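Local coordinates for protein OBCA, Oxalate Biosynthetic Component A (Burkholderia glumae, PDB 4NNB) that is a TIM-barrel-clan protein, an oxalate biosynthetic component, that holds a magnesium ion and an oxaloacetate ion, at residues L274-S279 with A294-Y299; G303-V308 with V341-E346. All coordinates share one frame; numbering follows the deposited sequence.

Interaction 1. Residues L274-S279 with A294-Y299; sequences LNLSTS and AHLKFY. With OAA (oxaloacetate ion), chain C.
S277 O receives NE2 of H295 at 2.9 Å, with an N-H...O angle of 164°. The oxygen lies close to the imidazole plane, whereas the nitrogen stands above the carbonyl plane of S277. CD2 of L296 lies over the centre of the H295 ring, 3.9 Å above its plane, and also meets L276 CB at 4.0 Å. L276 and H295 slide past each other in opposite directions, L276 CD2 lying oblique to the ring and 3.6 Å from H295 O. T278 CG2 rests against CE1 of H295 at 3.9 Å, their side chains crossing at about a right angle. Y299 OH donates to H295 O at 2.8 Å, tying the ends of 295-299 together. The geometry belongs to a TIM-barrel strand end: strand 273-276 stops and 277-279 turns into the ligand pocket, where S277 OG accepts from S279 N in an ST turn. The same OG, anti to its backbone N (chi1 177°), donates to O2 of the oxaloacetate ion at 2.8 Å, and S279 OG donates to its O5 at 2.8 Å. H295 therefore holds, from the second shell, the backbone of a residue that touches the ligand. T278 OG1 turns instead to S310 O.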
# COMPACT_ATOMS: atom_id res chain seq x y z
N LEU A 274 7.53 3.74 16.40
CA LEU A 274 7.22 4.43 15.16
C LEU A 274 8.43 4.48 14.23
O LEU A 274 9.54 4.83 14.64
CB LEU A 274 6.68 5.84 15.46
CG LEU A 274 5.35 5.92 16.22
CD1 LEU A 274 4.79 7.34 16.14
CD2 LEU A 274 4.31 4.89 15.71
N ASN A 275 8.19 4.08 12.99
CA ASN A 275 9.19 4.06 11.92
C ASN A 275 8.77 5.10 10.87
O ASN A 275 7.90 4.85 10.02
CB ASN A 275 9.25 2.62 11.36
CG ASN A 275 10.17 2.48 10.14
OD1 ASN A 275 10.66 3.47 9.58
ND2 ASN A 275 10.40 1.24 9.72
N LEU A 276 9.37 6.29 10.93
CA LEU A 276 8.94 7.37 10.06
C LEU A 276 9.61 7.31 8.68
O LEU A 276 10.83 7.23 8.57
CB LEU A 276 9.16 8.74 10.71
CG LEU A 276 8.01 9.31 11.57
CD1 LEU A 276 7.38 8.26 12.47
CD2 LEU A 276 8.44 10.53 12.37
N SER A 277 8.80 7.35 7.63
CA SER A 277 9.34 7.44 6.27
C SER A 277 10.05 8.78 6.03
O SER A 277 9.51 9.85 6.32
CB SER A 277 8.25 7.27 5.23
OG SER A 277 8.79 7.44 3.93
N THR A 278 11.24 8.70 5.46
CA THR A 278 11.96 9.91 5.04
C THR A 278 11.93 10.03 3.53
O THR A 278 12.63 10.86 2.94
CB THR A 278 13.41 9.86 5.51
OG1 THR A 278 14.05 8.71 4.94
CG2 THR A 278 13.45 9.77 7.05
N SER A 279 11.11 9.21 2.90
CA SER A 279 11.04 9.15 1.44
C SER A 279 10.46 10.43 0.81
O SER A 279 9.55 11.05 1.37
CB SER A 279 10.22 7.93 1.04
OG SER A 279 9.92 7.97 -0.33
N ALA A 294 13.41 16.75 9.23
CA ALA A 294 12.77 17.72 10.12
C ALA A 294 11.73 17.08 11.06
O ALA A 294 11.48 17.59 12.16
CB ALA A 294 12.15 18.85 9.32
N HIS A 295 11.14 15.97 10.63
CA HIS A 295 10.22 15.21 11.49
C HIS A 295 10.93 14.25 12.43
O HIS A 295 10.29 13.55 13.21
CB HIS A 295 9.17 14.46 10.66
CG HIS A 295 9.74 13.53 9.63
ND1 HIS A 295 10.97 13.73 9.03
CD2 HIS A 295 9.23 12.40 9.07
CE1 HIS A 295 11.20 12.76 8.16
NE2 HIS A 295 10.16 11.95 8.16
N LEU A 296 12.26 14.23 12.37
CA LEU A 296 13.02 13.31 13.21
C LEU A 296 13.61 14.07 14.39
O LEU A 296 14.77 13.90 14.72
CB LEU A 296 14.11 12.60 12.42
CG LEU A 296 13.61 11.87 11.17
CD1 LEU A 296 14.78 11.14 10.53
CD2 LEU A 296 12.43 10.90 11.47
N LYS A 297 12.79 14.89 15.02
CA LYS A 297 13.22 15.70 16.15
C LYS A 297 12.86 15.02 17.46
O LYS A 297 12.11 14.05 17.47
CB LYS A 297 12.50 17.04 16.09
CG LYS A 297 10.99 16.88 16.14
CD LYS A 297 10.29 18.22 16.18
CE LYS A 297 8.80 18.04 16.39
NZ LYS A 297 8.03 19.25 15.93
N PHE A 298 13.41 15.52 18.56
CA PHE A 298 12.92 15.17 19.89
C PHE A 298 11.51 15.74 20.04
O PHE A 298 11.31 16.94 19.92
CB PHE A 298 13.85 15.74 20.96
CG PHE A 298 13.52 15.29 22.36
CD1 PHE A 298 12.67 16.02 23.16
CD2 PHE A 298 14.09 14.13 22.87
CE1 PHE A 298 12.36 15.61 24.46
CE2 PHE A 298 13.79 13.71 24.17
CZ PHE A 298 12.93 14.45 24.96
N TYR A 299 10.52 14.87 20.27
CA TYR A 299 9.16 15.33 20.49
C TYR A 299 8.93 15.55 21.99
O TYR A 299 8.83 14.58 22.74
CB TYR A 299 8.14 14.32 19.93
CG TYR A 299 8.03 14.34 18.42
CD1 TYR A 299 7.00 15.02 17.78
CD2 TYR A 299 8.99 13.71 17.63
CE1 TYR A 299 6.93 15.05 16.39
CE2 TYR A 299 8.92 13.74 16.25
CZ TYR A 299 7.89 14.41 15.63
OH TYR A 299 7.84 14.43 14.25
O1 OAA C . 11.61 5.15 3.00
O2 OAA C . 9.40 4.77 3.34
O4 OAA C . 7.98 3.84 -1.62
O5 OAA C . 9.65 5.41 -1.51
O3 OAA C . 7.83 4.18 1.20
C1 OAA C . 10.44 4.79 2.54
C2 OAA C . 10.32 4.41 1.09
C3 OAA C . 8.92 4.39 0.52
C4 OAA C . 8.84 4.56 -0.95

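Interaction 2. Residues G303-V308 with V341-E346; sequences GSAPEV and VGTRPE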
# COMPACT_ATOMS: atom_id res chain seq x y z
N GLY A 303 8.75 12.84 24.97
CA GLY A 303 10.01 12.61 25.64
C GLY A 303 11.04 11.79 24.86
O GLY A 303 11.95 11.22 25.47
N SER A 304 10.91 11.74 23.54
CA SER A 304 11.92 11.09 22.71
C SER A 304 11.81 11.50 21.24
O SER A 304 10.81 12.08 20.83
CB SER A 304 11.81 9.57 22.80
OG SER A 304 10.68 9.13 22.07
N ALA A 305 12.85 11.20 20.48
CA ALA A 305 12.79 11.26 19.02
C ALA A 305 12.12 9.98 18.50
O ALA A 305 11.95 9.03 19.27
CB ALA A 305 14.20 11.41 18.46
N PRO A 306 11.71 9.95 17.22
CA PRO A 306 11.13 8.70 16.72
C PRO A 306 12.11 7.53 16.86
O PRO A 306 13.33 7.73 16.73
CB PRO A 306 10.85 9.00 15.24
CG PRO A 306 10.61 10.47 15.21
CD PRO A 306 11.59 11.04 16.23
N GLU A 307 11.60 6.34 17.14
CA GLU A 307 12.44 5.17 17.41
C GLU A 307 13.23 4.75 16.17
O GLU A 307 14.39 4.35 16.26
CB GLU A 307 11.59 3.98 17.87
CG GLU A 307 11.02 4.09 19.30
CD GLU A 307 9.79 4.99 19.40
OE1 GLU A 307 9.20 5.38 18.36
OE2 GLU A 307 9.40 5.31 20.54
N VAL A 308 12.58 4.82 15.02
CA VAL A 308 13.13 4.30 13.78
C VAL A 308 12.75 5.28 12.67
O VAL A 308 11.74 5.97 12.78
CB VAL A 308 12.57 2.89 13.47
CG1 VAL A 308 13.05 2.35 12.11
CG2 VAL A 308 12.96 1.91 14.59
N VAL A 341 20.05 12.46 17.44
CA VAL A 341 18.77 12.42 18.15
C VAL A 341 18.41 11.04 18.69
O VAL A 341 17.43 10.89 19.42
CB VAL A 341 17.61 12.98 17.31
CG1 VAL A 341 17.94 14.36 16.82
CG2 VAL A 341 17.30 12.04 16.13
N GLY A 342 19.20 10.03 18.34
CA GLY A 342 18.94 8.67 18.81
C GLY A 342 17.86 7.90 18.05
O GLY A 342 17.17 7.05 18.62
N THR A 343 17.71 8.19 16.75
CA THR A 343 16.79 7.44 15.90
C THR A 343 17.55 6.32 15.20
O THR A 343 18.63 6.55 14.65
CB THR A 343 16.11 8.36 14.88
OG1 THR A 343 15.29 9.31 15.59
CG2 THR A 343 15.23 7.57 13.89
N ARG A 344 17.01 5.11 15.24
CA ARG A 344 17.67 3.99 14.58
C ARG A 344 17.23 3.93 13.11
O ARG A 344 16.03 3.87 12.80
CB ARG A 344 17.34 2.68 15.32
CG ARG A 344 17.95 1.40 14.71
CD ARG A 344 19.40 1.18 15.18
NE ARG A 344 19.50 1.32 16.63
CZ ARG A 344 19.27 0.35 17.51
NH1 ARG A 344 18.96 -0.87 17.10
NH2 ARG A 344 19.36 0.59 18.81
N PRO A 345 18.20 3.95 12.18
CA PRO A 345 17.74 3.85 10.79
C PRO A 345 17.22 2.45 10.47
O PRO A 345 17.70 1.45 11.01
CB PRO A 345 19.00 4.18 9.94
CG PRO A 345 20.15 4.14 10.88
CD PRO A 345 19.64 4.25 12.29
N GLU A 346 16.20 2.39 9.63
CA GLU A 346 15.89 1.13 8.99
C GLU A 346 16.36 1.29 7.56
O GLU A 346 15.87 2.17 6.84
CB GLU A 346 14.39 0.81 9.02
CG GLU A 346 14.04 -0.42 8.18
CD GLU A 346 12.56 -0.76 8.21
OE1 GLU A 346 11.79 -0.12 7.48
OE2 GLU A 346 12.16 -1.68 8.95
O HOH W 1 14.08 7.32 20.02
O HOH W 2 15.08 10.02 21.73
O HOH W 3 15.89 4.57 18.73
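T343 OG1 donates to P306 O at 2.8 Å, in the plane of that carbonyl, and one residue further on R344 N donates to E307 O at 2.9 Å with an N-H...O angle of 164°. These bonds lead into the parallel bridge between V308 and R344, where the CA of V308 comes 3.1 Å from R344 O in a CA-H...O contact. The close packing runs along this line: V308 CG1, anti to its backbone N (chi1 175°), reaches E346 CB at 3.7 Å, T343 CG2 presses on the backbone C of V308, and the buried A305 CB sits 3.4 Å from V341 O and beside T343 OG1. Two neighbouring strands of the barrel, 308-311 and 344-349, thus begin side by side. The looser side lies at the partly exposed V341 and G342, where water fills in: one molecule donates to both E307 O and G342 O, a second accepts from A305 N and is only weakly bonded to V341 O, and a third donates to A305 O. The charged ends turn elsewhere, E307 to K266 and R520, R344 to F523 O. Of the two direct hydrogen bonds, one is main chain to main chain and one comes from the T343 hydroxyl, so no charged side chain is used across the contact.

Overall arrangement
From the N terminus, strand 273-276 runs into 277-279, and interaction 1 closes the first loop when 294-299 returns after helix 291-294, packing the loop that leads to strand 308-311 against the end of 273-276. The chain continues through 303-308 into 308-311, and helix 328-341 brings it back to strand 344-349, where interaction 2 closes the second loop and starts the pairing of these two strands. The loops follow in series, neither nested nor crossed. Their centres lie 7 Å apart, and Y299 N probably bonds S304 O at 2.9 Å. Strands 273-276, 308-311 and 344-349 are neighbours in the parallel sheet; a probable bond, N275 ND2 to E346 OE1 at 3.0 Å, spans the outer two.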